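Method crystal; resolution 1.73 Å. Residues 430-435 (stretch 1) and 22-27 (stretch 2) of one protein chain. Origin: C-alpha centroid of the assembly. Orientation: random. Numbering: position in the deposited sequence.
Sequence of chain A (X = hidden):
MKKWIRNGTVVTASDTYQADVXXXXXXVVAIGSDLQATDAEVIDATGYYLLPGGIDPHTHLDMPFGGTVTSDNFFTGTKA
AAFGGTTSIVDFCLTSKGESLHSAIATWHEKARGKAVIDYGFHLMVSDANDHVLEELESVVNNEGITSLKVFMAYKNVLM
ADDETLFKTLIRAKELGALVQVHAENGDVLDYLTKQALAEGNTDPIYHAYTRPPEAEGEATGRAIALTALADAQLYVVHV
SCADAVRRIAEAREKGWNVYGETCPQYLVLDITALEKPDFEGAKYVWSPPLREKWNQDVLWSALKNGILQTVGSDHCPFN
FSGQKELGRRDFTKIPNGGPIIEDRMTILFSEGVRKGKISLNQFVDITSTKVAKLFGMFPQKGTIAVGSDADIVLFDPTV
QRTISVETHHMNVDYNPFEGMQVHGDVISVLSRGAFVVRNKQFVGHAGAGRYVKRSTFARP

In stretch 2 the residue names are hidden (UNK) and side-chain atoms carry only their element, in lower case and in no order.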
# COMPACT_ATOMS: atom_id res chain seq x y z
N VAL A 430 -2.40 -43.13 15.12
CA VAL A 430 -2.69 -42.58 13.79
C VAL A 430 -3.38 -43.65 12.98
O VAL A 430 -2.84 -44.76 12.79
CB VAL A 430 -1.39 -42.16 13.09
CG1 VAL A 430 -1.67 -41.62 11.67
CG2 VAL A 430 -0.63 -41.14 13.94
N LEU A 431 -4.60 -43.35 12.52
CA LEU A 431 -5.32 -44.24 11.60
C LEU A 431 -5.27 -43.68 10.19
O LEU A 431 -5.40 -42.44 10.00
CB LEU A 431 -6.78 -44.34 12.01
CG LEU A 431 -6.95 -45.00 13.40
CD1 LEU A 431 -7.83 -44.13 14.29
CD2 LEU A 431 -7.57 -46.42 13.27
N SER A 432 -5.14 -44.58 9.22
CA SER A 432 -5.21 -44.24 7.78
C SER A 432 -6.26 -45.16 7.13
O SER A 432 -6.11 -46.38 7.18
CB SER A 432 -3.83 -44.41 7.13
OG SER A 432 -3.94 -44.36 5.70
N ARG A 433 -7.34 -44.59 6.60
CA ARG A 433 -8.45 -45.41 6.07
C ARG A 433 -8.89 -46.50 7.06
O ARG A 433 -9.10 -47.65 6.69
CB ARG A 433 -8.10 -45.95 4.67
CG ARG A 433 -8.30 -44.88 3.54
CD ARG A 433 -7.90 -45.32 2.10
NE ARG A 433 -6.47 -45.56 1.97
CZ ARG A 433 -5.84 -46.72 2.23
NH1 ARG A 433 -6.50 -47.86 2.32
NH2 ARG A 433 -4.50 -46.74 2.23
N GLY A 434 -9.00 -46.12 8.32
CA GLY A 434 -9.58 -46.97 9.37
C GLY A 434 -8.62 -48.03 9.92
O GLY A 434 -8.98 -48.77 10.82
N ALA A 435 -7.41 -48.12 9.36
CA ALA A 435 -6.41 -49.05 9.91
C ALA A 435 -5.35 -48.27 10.66
O ALA A 435 -4.84 -47.26 10.17
CB ALA A 435 -5.76 -49.92 8.78
N UNK A 22 -17.55 -43.57 15.05
CA UNK A 22 -17.64 -44.96 14.59
C UNK A 22 -17.11 -45.11 13.18
O UNK A 22 -17.55 -44.41 12.24
c UNK A 22 -18.54 -47.80 15.13
c UNK A 22 -20.86 -47.17 14.29
c UNK A 22 -19.34 -46.88 14.17
c UNK A 22 -19.11 -45.43 14.65
N UNK A 23 -16.10 -45.99 13.04
CA UNK A 23 -15.51 -46.30 11.75
C UNK A 23 -15.98 -47.68 11.32
O UNK A 23 -16.10 -48.56 12.15
c UNK A 23 -13.41 -44.96 12.29
c UNK A 23 -13.28 -46.80 10.59
c UNK A 23 -13.96 -46.35 11.92
c UNK A 23 -11.97 -45.00 12.83
N UNK A 24 -16.32 -47.83 10.04
CA UNK A 24 -16.66 -49.17 9.51
C UNK A 24 -15.86 -49.34 8.24
O UNK A 24 -15.99 -48.56 7.31
c UNK A 24 -18.17 -49.27 9.21
o UNK A 24 -17.79 -51.62 8.79
c UNK A 24 -18.62 -50.71 8.84
o UNK A 24 -19.83 -50.92 8.67
N UNK A 25 -14.86 -50.22 8.28
CA UNK A 25 -14.03 -50.36 7.11
C UNK A 25 -13.09 -49.15 7.00
O UNK A 25 -12.38 -48.84 7.95
N UNK A 26 -13.11 -48.46 5.86
CA UNK A 26 -12.13 -47.38 5.60
C UNK A 26 -12.65 -45.99 5.98
O UNK A 26 -11.91 -45.01 5.88
o UNK A 26 -10.76 -47.81 1.48
c UNK A 26 -11.08 -48.70 3.65
c UNK A 26 -11.75 -47.38 4.13
c UNK A 26 -10.29 -48.49 2.38
o UNK A 26 -9.16 -48.95 2.32
N UNK A 27 -13.92 -45.92 6.37
CA UNK A 27 -14.65 -44.64 6.40
C UNK A 27 -15.35 -44.40 7.73
O UNK A 27 -15.71 -45.33 8.48
c UNK A 27 -15.01 -44.22 3.94
c UNK A 27 -15.97 -44.20 2.83
c UNK A 27 -15.68 -44.61 5.27
c UNK A 27 -15.26 -44.29 1.52
n UNK A 27 -16.30 -44.36 0.43

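Position 22 carries four side-chain carbons and no other element. The chain forks at its second carbon. It stays out of reach of stretch 1. This is leucine. L22 lies on a strand that enters from earlier in the chain.

Position 23 also carries four carbons, but here the fork is at the first, CB. One arm is a single carbon and the other is two carbons long. The single-carbon arm lies 3.9 Å from CA of G434, and the end of the longer arm lies 4.5 Å from CD1 of L431. This is isoleucine. The CA-to-CB bond of I23 points toward stretch 1. The single-carbon arm is CG2, and the longer one ends in CD1. The approach of CD1 to L431 is loose, an apolar one between two buried side chains.

Position 24 has two carbons, the second carrying two oxygens. The side chain makes no contact with stretch 1. This is a short carboxylate, so aspartate. The CA-to-CB bond of D24 points away from stretch 1. The backbone of D24 opens a type II' turn that runs through position 27.

Position 25 has no side-chain atoms. Its backbone O is 3.7 Å from CA of G434. This is glycine. The phi of G25 is 74°, and a positive phi by itself favours glycine.

Position 26 has three carbons, and the third carries two oxygens. This carboxylate is one carbon longer than that of D24. One of the oxygens lies 2.9 Å from NH1 of R433. This is glutamate. The oxygen is OE2 of E26, which accepts a hydrogen bond from NH1 of R433, and the opposite charges make the pair a salt bridge. OE2 sits at the edge of the guanidinium, near its plane, where the N-H groups point. OE1 is hydrogen-bonded elsewhere in the structure.

Position 27 has four carbons in a row ending in nitrogen. The side chain touches nothing on stretch 1. This is lysine. The CA-to-CB bond of K27 points away from stretch 1, and the residue is exposed. It closes the turn: N of D24 donates to O of K27 at 3.0 Å, while the return bond from N of K27 to O of D24 is weak at 3.5 Å.

The contact joins two tight turns far apart in sequence. Stretch 1 has its own turn, type I', from S432 to A435, held by backbone bonds in both directions between those two residues. The turns meet at R433 and E26, whose CA atoms are 4.2 Å apart. No backbone hydrogen bond crosses between the stretches. Instead, CA of E26 lies 3.2 Å from O of R433, and CA of R433 lies 3.5 Å from O of E26, a reciprocal pair of CA-H...O contacts. The salt bridge adds a charged link between the same two residues. G434 allows the close fit: a CB there would point toward stretch 2 and come within 2.1 Å of O of G25, a clash. I23 and L431 add a small apolar contact.

Stretch 2 (22-27) LIDGEK
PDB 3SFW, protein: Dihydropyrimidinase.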